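Esterase/lipase (Lactobacillus rhamnosus, PDB 4N5H) probably hydrolyses carboxylic esters and may transfer their acyl groups, as an esterase of the alpha/beta hydrolase fold. Local coordinates at residues H36-Y41 against A59-A64; Y56-A59 against T65-T68; A93-A98 against T293-L298. The protein carries 1 engineered substitution. One frame throughout, in Å; residues are numbered along the deposited sequence.

Interaction 1: residues H36-Y41 against A59-A64; sequences HWETEY and AKRRNA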
loop_
_atom_site.group_PDB
_atom_site.type_symbol
_atom_site.label_atom_id
_atom_site.label_comp_id
_atom_site.label_asym_id
_atom_site.label_seq_id
_atom_site.Cartn_x
_atom_site.Cartn_y
_atom_site.Cartn_z
ATOM N N HIS A 36 14.124 4.990 11.564
ATOM C CA HIS A 36 13.823 6.188 10.762
ATOM C C HIS A 36 14.838 6.246 9.604
ATOM O O HIS A 36 15.968 5.899 9.752
ATOM C CB HIS A 36 14.003 7.461 11.569
ATOM C CG HIS A 36 12.999 7.642 12.669
ATOM N ND1 HIS A 36 13.162 8.549 13.690
ATOM C CD2 HIS A 36 11.826 7.040 12.877
ATOM C CE1 HIS A 36 12.126 8.473 14.509
ATOM N NE2 HIS A 36 11.300 7.565 14.035
ATOM N N TRP A 37 14.380 6.750 8.481
ATOM C CA TRP A 37 15.278 6.953 7.342
ATOM C C TRP A 37 15.086 8.402 6.783
ATOM O O TRP A 37 13.979 8.971 6.869
ATOM C CB TRP A 37 15.219 5.893 6.226
ATOM C CG TRP A 37 14.040 5.777 5.228
ATOM C CD1 TRP A 37 12.793 6.260 5.341
ATOM C CD2 TRP A 37 14.043 4.980 3.994
ATOM N NE1 TRP A 37 12.025 5.860 4.312
ATOM C CE2 TRP A 37 12.748 5.059 3.457
ATOM C CE3 TRP A 37 15.008 4.205 3.319
ATOM C CZ2 TRP A 37 12.375 4.339 2.271
ATOM C CZ3 TRP A 37 14.674 3.606 2.062
ATOM C CH2 TRP A 37 13.373 3.663 1.580
ATOM N N GLU A 38 16.156 8.883 6.127
ATOM C CA GLU A 38 16.203 10.132 5.444
ATOM C C GLU A 38 16.690 9.771 4.028
ATOM O O GLU A 38 17.748 9.206 3.878
ATOM C CB GLU A 38 17.237 11.037 6.132
ATOM C CG GLU A 38 16.871 11.452 7.555
ATOM C CD GLU A 38 18.033 12.002 8.373
ATOM O OE1 GLU A 38 19.174 12.080 7.865
ATOM O OE2 GLU A 38 17.868 12.226 9.628
ATOM N N THR A 39 15.910 10.147 3.045
ATOM C CA THR A 39 16.128 9.593 1.718
ATOM C C THR A 39 16.581 10.615 0.686
ATOM O O THR A 39 16.277 11.826 0.813
ATOM C CB THR A 39 14.861 8.874 1.200
ATOM O OG1 THR A 39 13.751 9.758 1.211
ATOM C CG2 THR A 39 14.561 7.670 2.039
ATOM N N GLU A 40 17.189 10.082 -0.385
ATOM C CA GLU A 40 17.382 10.865 -1.608
ATOM C C GLU A 40 18.241 12.121 -1.438
ATOM O O GLU A 40 18.019 13.194 -1.988
ATOM C CB GLU A 40 15.965 11.209 -2.203
ATOM C CG GLU A 40 16.063 11.572 -3.705
ATOM C CD GLU A 40 14.734 12.144 -4.210
ATOM O OE1 GLU A 40 13.907 12.722 -3.426
ATOM O OE2 GLU A 40 14.542 12.166 -5.469
ATOM N N TYR A 41 19.310 12.012 -0.656
ATOM C CA TYR A 41 20.231 13.076 -0.628
ATOM C C TYR A 41 21.158 13.028 -1.849
ATOM O O TYR A 41 21.830 12.003 -2.103
ATOM C CB TYR A 41 21.138 12.911 0.570
ATOM C CG TYR A 41 20.643 13.162 1.955
ATOM C CD1 TYR A 41 20.239 12.102 2.810
ATOM C CD2 TYR A 41 20.603 14.434 2.463
ATOM C CE1 TYR A 41 19.874 12.329 4.111
ATOM C CE2 TYR A 41 20.222 14.656 3.773
ATOM C CZ TYR A 41 19.919 13.589 4.584
ATOM O OH TYR A 41 19.620 13.876 5.929
ATOM N N ALA A 59 14.980 4.421 15.612
ATOM C CA ALA A 59 14.025 5.451 15.973
ATOM C C ALA A 59 14.306 6.138 17.291
ATOM O O ALA A 59 14.048 7.320 17.358
ATOM C CB ALA A 59 12.613 4.919 15.917
ATOM N N LYS A 60 14.807 5.465 18.281
ATOM C CA LYS A 60 15.187 6.136 19.531
ATOM C C LYS A 60 16.662 5.986 19.680
ATOM O O LYS A 60 17.145 4.864 19.799
ATOM C CB LYS A 60 14.440 5.408 20.692
ATOM N N ARG A 61 17.422 7.068 19.613
ATOM C CA ARG A 61 18.898 6.971 19.707
ATOM C C ARG A 61 19.381 6.962 21.179
ATOM O O ARG A 61 19.049 7.877 21.896
ATOM C CB ARG A 61 19.553 8.190 19.058
ATOM C CG ARG A 61 18.943 8.540 17.741
ATOM C CD ARG A 61 19.747 9.601 16.971
ATOM N NE ARG A 61 19.052 9.748 15.727
ATOM C CZ ARG A 61 19.462 10.463 14.690
ATOM N NH1 ARG A 61 20.642 11.094 14.749
ATOM N NH2 ARG A 61 18.680 10.509 13.606
ATOM N N ARG A 62 20.176 5.989 21.587
ATOM C CA ARG A 62 20.781 5.997 22.921
ATOM C C ARG A 62 21.661 7.224 23.096
ATOM O O ARG A 62 21.681 7.861 24.131
ATOM C CB ARG A 62 21.647 4.741 23.112
ATOM C CG ARG A 62 21.096 3.702 24.077
ATOM C CD ARG A 62 19.641 3.300 23.796
ATOM N NE ARG A 62 19.011 2.695 24.987
ATOM C CZ ARG A 62 18.565 1.436 25.105
ATOM N NH1 ARG A 62 18.635 0.571 24.094
ATOM N NH2 ARG A 62 18.031 1.034 26.259
ATOM N N ASN A 63 22.386 7.527 22.035
ATOM C CA ASN A 63 23.430 8.558 21.988
ATOM C C ASN A 63 23.244 9.509 20.805
ATOM O O ASN A 63 22.608 9.137 19.845
ATOM C CB ASN A 63 24.747 7.853 21.749
ATOM C CG ASN A 63 25.127 6.952 22.897
ATOM O OD1 ASN A 63 24.888 5.740 22.862
ATOM N ND2 ASN A 63 25.671 7.540 23.930
ATOM N N ALA A 64 23.894 10.678 20.869
ATOM C CA ALA A 64 23.853 11.714 19.832
ATOM C C ALA A 64 24.548 11.183 18.558
ATOM O O ALA A 64 24.251 11.648 17.456
ATOM C CB ALA A 64 24.567 13.004 20.279
HETATM O O HOH W 1 15.663 10.174 13.125
HETATM O O HOH W 2 19.640 12.492 11.660
#
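Ala59 packs its methyl group over one face of the His36 imidazole at the edge of the alpha/beta hydrolase sheet. His36 starts the run 36-41 on strand 35-42, which pairs antiparallel with strand 52-58. Residues 59-64 are the loop that leaves strand 52-58. The tight part is this one CH-pi contact. Ala59 CB stands 3.8 Å from the centroid of the His36 ring, 23° off the ring normal. It is offset toward the rim, and CB comes within 3.5 Å of His36 NE2. CG of His36 lies anti to its carbonyl carbon (chi1 -68°), which lays the ring across Ala59. With an alanine in place of His36, the Ala59 methyl group would probably lose the ring face it packs on, and water 1 its imidazole partner.

On the other side no side chains touch closely across the contact, and waters join them. Glu38 and Arg61 carry opposite charges, but Glu38 OE2 and Arg61 NH2 stay 4.4 Å apart, too far for a salt bridge. Water 2 spans this gap, giving a hydrogen bond to Glu38 OE2 and accepting one from Arg61 NH2. Arg61 is also held by a hydrogen bond from NH1 to Arg133 O and by a cation-pi contact with Tyr57. Glu38 is fixed through its other oxygen. Tyr41 OH donates to Glu38 OE1 at 2.7 Å, from above the carboxylate plane, and Tyr57 OH bonds to the same oxygen. Arg30 of the second subunit packs on His36. Water 1 lies in the plane of the imidazole, 3.0 Å from His36 ND1, and accepts from Arg61 NH2 at 3.1 Å.

Interaction 2: residues Y56-A59 against T65-T68; sequences YYPA and TMPT. With CA (calcium ion), chain F.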
loop_
_atom_site.group_PDB
_atom_site.type_symbol
_atom_site.label_atom_id
_atom_site.label_comp_id
_atom_site.label_asym_id
_atom_site.label_seq_id
_atom_site.Cartn_x
_atom_site.Cartn_y
_atom_site.Cartn_z
ATOM N N TYR A 56 19.957 5.867 7.532
ATOM C CA TYR A 56 19.040 5.081 8.358
ATOM C C TYR A 56 19.552 5.154 9.821
ATOM O O TYR A 56 20.772 5.143 10.097
ATOM C CB TYR A 56 19.020 3.596 7.976
ATOM C CG TYR A 56 18.831 3.306 6.507
ATOM C CD1 TYR A 56 19.865 3.390 5.603
ATOM C CD2 TYR A 56 17.592 2.844 6.055
ATOM C CE1 TYR A 56 19.688 3.091 4.257
ATOM C CE2 TYR A 56 17.416 2.492 4.714
ATOM C CZ TYR A 56 18.478 2.662 3.806
ATOM O OH TYR A 56 18.313 2.277 2.489
ATOM N N TYR A 57 18.604 5.170 10.752
ATOM C CA TYR A 57 18.904 5.287 12.167
ATOM C C TYR A 57 17.846 4.550 13.022
ATOM O O TYR A 57 16.724 4.375 12.662
ATOM C CB TYR A 57 18.689 6.776 12.581
ATOM C CG TYR A 57 19.386 7.813 11.698
ATOM C CD1 TYR A 57 18.736 8.336 10.621
ATOM C CD2 TYR A 57 20.641 8.283 11.970
ATOM C CE1 TYR A 57 19.290 9.269 9.817
ATOM C CE2 TYR A 57 21.229 9.251 11.187
ATOM C CZ TYR A 57 20.519 9.762 10.078
ATOM O OH TYR A 57 21.095 10.750 9.312
ATOM N N PRO A 58 18.295 4.163 14.209
ATOM C CA PRO A 58 17.236 3.653 15.148
ATOM C C PRO A 58 16.252 4.751 15.435
ATOM O O PRO A 58 16.660 5.917 15.445
ATOM C CB PRO A 58 18.091 3.322 16.410
ATOM C CG PRO A 58 19.347 4.069 16.264
ATOM C CD PRO A 58 19.619 4.287 14.822
ATOM N N ALA A 59 14.980 4.421 15.612
ATOM C CA ALA A 59 14.025 5.451 15.973
ATOM C C ALA A 59 14.306 6.138 17.291
ATOM O O ALA A 59 14.048 7.320 17.358
ATOM C CB ALA A 59 12.613 4.919 15.917
ATOM N N THR A 65 25.593 10.400 18.708
ATOM C CA THR A 65 26.282 9.797 17.572
ATOM C C THR A 65 26.320 8.313 17.800
ATOM O O THR A 65 26.373 7.891 18.933
ATOM C CB THR A 65 27.698 10.389 17.245
ATOM O OG1 THR A 65 28.654 10.038 18.240
ATOM C CG2 THR A 65 27.550 11.937 17.156
ATOM N N MET A 66 26.263 7.540 16.718
ATOM C CA MET A 66 26.299 6.112 16.736
ATOM C C MET A 66 27.371 5.606 15.765
ATOM O O MET A 66 27.672 6.279 14.801
ATOM C CB MET A 66 24.939 5.602 16.270
ATOM C CG MET A 66 23.885 6.001 17.314
ATOM S SD MET A 66 22.308 5.747 16.569
ATOM C CE MET A 66 22.196 7.158 15.666
ATOM N N PRO A 67 27.997 4.441 16.029
ATOM C CA PRO A 67 28.927 3.895 15.103
ATOM C C PRO A 67 28.297 3.763 13.691
ATOM O O PRO A 67 27.074 3.498 13.595
ATOM C CB PRO A 67 29.347 2.560 15.709
ATOM C CG PRO A 67 28.991 2.705 17.172
ATOM C CD PRO A 67 27.761 3.553 17.182
ATOM N N THR A 68 29.143 3.888 12.699
ATOM C CA THR A 68 28.718 3.976 11.315
ATOM C C THR A 68 28.795 2.667 10.565
ATOM O O THR A 68 29.823 1.951 10.637
ATOM C CB THR A 68 29.562 5.026 10.627
ATOM O OG1 THR A 68 29.288 6.343 11.178
ATOM C CG2 THR A 68 29.273 5.113 9.107
HETATM CA CA CA F . 28.830 8.462 20.103
HETATM O O HOH W 3 31.054 9.771 19.655
HETATM O O HOH W 4 29.614 6.332 18.973
HETATM O O HOH W 5 28.156 6.351 21.135
#
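Two strands of the central alpha/beta hydrolase sheet meet here without being direct partners. They are strand 52-58, represented by 56-59, and strand 66-72, represented by 65-68. Strand 98-102 pairs with both, antiparallel to the first and parallel to the second. The CA atoms of Tyr57 and Met66 are accordingly 8.7 Å apart, and no hydrogen bond joins the two segments. Met66 spans the distance with its side chain.

The thioether reaches Pro58 tip to tip. Met66 SD lies 3.4 Å from Pro58 CG, close to the proline CD as well. The chain then bends at the last torsion (chi3 -81°), turning the methyl group toward Tyr57. There Met66 CE meets the edge of the phenol ring, 4.2 Å from Tyr57 CD2 and near the ring plane. The two side chains cross at about a right angle. All three residues are buried.

Thr65, just before the strand, holds a calcium ion with two of its own atoms. Thr65 OG1 binds it at 2.4 Å and Thr65 O at 2.8 Å, and three waters add to the shell. OG1 sits between the backbone N and the carbonyl carbon (chi1 70°), which turns it to the same ion as the carbonyl oxygen.

Around the contact, the Met66 backbone bonds to Gly134 and Asp136. Tyr56 packs on helix 86-94, and Thr65 touches Asp136 of strand 135-136.

Interaction 3: residues A93-A98 against T293-L298; sequences ASQGYA and TNLEML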
loop_
_atom_site.group_PDB
_atom_site.type_symbol
_atom_site.label_atom_id
_atom_site.label_comp_id
_atom_site.label_asym_id
_atom_site.label_seq_id
_atom_site.Cartn_x
_atom_site.Cartn_y
_atom_site.Cartn_z
ATOM N N ALA A 93 20.565 -0.588 11.262
ATOM C CA ALA A 93 20.265 0.647 12.011
ATOM C C ALA A 93 19.475 0.370 13.294
ATOM O O ALA A 93 19.751 0.988 14.333
ATOM C CB ALA A 93 19.459 1.647 11.126
ATOM N N SER A 94 18.578 -0.589 13.230
ATOM C CA SER A 94 17.735 -0.912 14.377
ATOM C C SER A 94 18.559 -1.438 15.570
ATOM O O SER A 94 18.060 -1.393 16.714
ATOM C CB SER A 94 16.643 -1.969 14.022
ATOM O OG SER A 94 17.180 -3.288 13.945
ATOM N N GLN A 95 19.741 -1.916 15.309
ATOM C CA GLN A 95 20.697 -2.416 16.308
ATOM C C GLN A 95 21.511 -1.307 16.954
ATOM O O GLN A 95 22.333 -1.643 17.858
ATOM C CB GLN A 95 21.525 -3.539 15.731
ATOM C CG GLN A 95 20.754 -4.747 15.260
ATOM C CD GLN A 95 19.801 -5.225 16.328
ATOM O OE1 GLN A 95 20.243 -5.765 17.337
ATOM N NE2 GLN A 95 18.514 -5.055 16.115
ATOM N N GLY A 96 21.292 -0.053 16.618
ATOM C CA GLY A 96 21.948 1.065 17.212
ATOM C C GLY A 96 23.078 1.706 16.410
ATOM O O GLY A 96 24.112 2.172 16.965
ATOM N N TYR A 97 22.960 1.632 15.083
ATOM C CA TYR A 97 23.998 2.082 14.173
ATOM C C TYR A 97 23.412 3.146 13.224
ATOM O O TYR A 97 22.242 3.100 12.890
ATOM C CB TYR A 97 24.557 0.939 13.290
ATOM C CG TYR A 97 25.283 -0.073 14.150
ATOM C CD1 TYR A 97 24.524 -1.042 14.796
ATOM C CD2 TYR A 97 26.638 0.039 14.466
ATOM C CE1 TYR A 97 25.105 -1.889 15.737
ATOM C CE2 TYR A 97 27.253 -0.863 15.381
ATOM C CZ TYR A 97 26.477 -1.814 15.991
ATOM O OH TYR A 97 27.059 -2.743 16.883
ATOM N N ALA A 98 24.247 4.091 12.832
ATOM C CA ALA A 98 23.940 5.090 11.825
ATOM C C ALA A 98 24.429 4.480 10.510
ATOM O O ALA A 98 25.582 4.110 10.334
ATOM C CB ALA A 98 24.648 6.385 12.094
ATOM N N THR A 293 24.170 -14.089 11.518
ATOM C CA THR A 293 25.269 -13.593 10.658
ATOM C C THR A 293 25.496 -12.074 10.853
ATOM O O THR A 293 26.604 -11.626 11.028
ATOM C CB THR A 293 24.954 -13.946 9.213
ATOM O OG1 THR A 293 24.902 -15.371 9.089
ATOM C CG2 THR A 293 25.984 -13.398 8.303
ATOM N N ASN A 294 24.404 -11.322 10.780
ATOM C CA ASN A 294 24.464 -9.911 10.835
ATOM C C ASN A 294 24.900 -9.392 12.199
ATOM O O ASN A 294 25.681 -8.427 12.309
ATOM C CB ASN A 294 23.167 -9.306 10.303
ATOM C CG ASN A 294 22.957 -9.615 8.801
ATOM O OD1 ASN A 294 23.905 -9.788 8.055
ATOM N ND2 ASN A 294 21.689 -9.624 8.398
ATOM N N LEU A 295 24.347 -10.012 13.255
ATOM C CA LEU A 295 24.828 -9.671 14.636
ATOM C C LEU A 295 26.270 -10.084 14.794
ATOM O O LEU A 295 27.042 -9.323 15.464
ATOM C CB LEU A 295 24.009 -10.346 15.676
ATOM C CG LEU A 295 22.579 -9.846 15.845
ATOM C CD1 LEU A 295 21.816 -10.583 16.928
ATOM C CD2 LEU A 295 22.525 -8.332 16.179
ATOM N N GLU A 296 26.709 -11.217 14.224
ATOM C CA GLU A 296 28.099 -11.595 14.369
ATOM C C GLU A 296 29.029 -10.570 13.726
ATOM O O GLU A 296 30.084 -10.189 14.254
ATOM C CB GLU A 296 28.334 -12.986 13.844
ATOM C CG GLU A 296 29.744 -13.464 14.092
ATOM C CD GLU A 296 29.853 -15.013 14.021
ATOM O OE1 GLU A 296 28.857 -15.716 14.336
ATOM O OE2 GLU A 296 30.954 -15.475 13.601
ATOM N N MET A 297 28.635 -10.078 12.572
ATOM C CA MET A 297 29.309 -8.935 11.922
ATOM C C MET A 297 29.374 -7.700 12.802
ATOM O O MET A 297 30.471 -7.090 12.954
ATOM C CB MET A 297 28.672 -8.661 10.586
ATOM C CG MET A 297 29.286 -7.479 9.848
ATOM S SD MET A 297 28.414 -7.015 8.335
ATOM C CE MET A 297 26.888 -6.253 9.016
ATOM N N LEU A 298 28.250 -7.309 13.376
ATOM C CA LEU A 298 28.186 -6.075 14.183
ATOM C C LEU A 298 29.021 -6.284 15.460
ATOM O O LEU A 298 29.724 -5.328 15.902
ATOM C CB LEU A 298 26.764 -5.671 14.526
ATOM C CG LEU A 298 25.996 -5.230 13.258
ATOM C CD1 LEU A 298 24.532 -5.072 13.692
ATOM C CD2 LEU A 298 26.529 -3.942 12.634
#
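Leu298 lays one methyl group over the face of the Tyr97 ring where the C-terminal helix 288-311 packs beside the turn between helix 86-94 and strand 98-102 of the alpha/beta hydrolase fold. The two side chains slide past each other in opposite directions. Leu298 CD2 sits over the centre of the phenol ring, 3.9 Å from the centroid and 10° off the normal, a CH-pi contact. Leu298 CD1 lies nearer the rim, 3.8 Å from Tyr97 CE1. Further along, Tyr97 OH passes Leu298 CB at 3.8 Å. That hydroxyl has its polar partners in Asp302 and Arg299, farther along the same helix.

Gln95 crosses both leucines at about a right angle. Its CB lies in the plane of the Tyr97 ring, at the edge, and touches Leu298 CD1 at 3.9 Å. The chain bends at chi2 (-50°), which brings the amide beside Leu295. Gln95 OE1 then rests 3.6 Å from Leu295 CD2.

Gly96, with positive phi, is the first residue after the helix to leave helical backbone angles. Its N bonds to Ala93 O. The nitrogen of the Gln95 side-chain amide, NE2, donates to Ser94 OG at 3.1 Å, with Ser94 OG close to the amide plane.

From the N terminus, strand 35-42 comes first and pairs with strand 52-58. Interaction 1 closes the excursion from the former to the loop that leaves the latter. Interaction 2 begins on the stretch where interaction 1 ends: the two share Ala59, and interaction 2 bridges the short loop into strand 66-72. Arg61 CD packs on Met66 CE between them. Interaction 3 follows in series and closes a far longer loop, bringing helix 288-311 back to the end of helix 86-94. None of the three nests inside another. Interaction 3 touches interaction 2 where Ala98 N meets Pro67 O in the sheet. Together the contacts tie the sheet's N-terminal strands to the C-terminal helix.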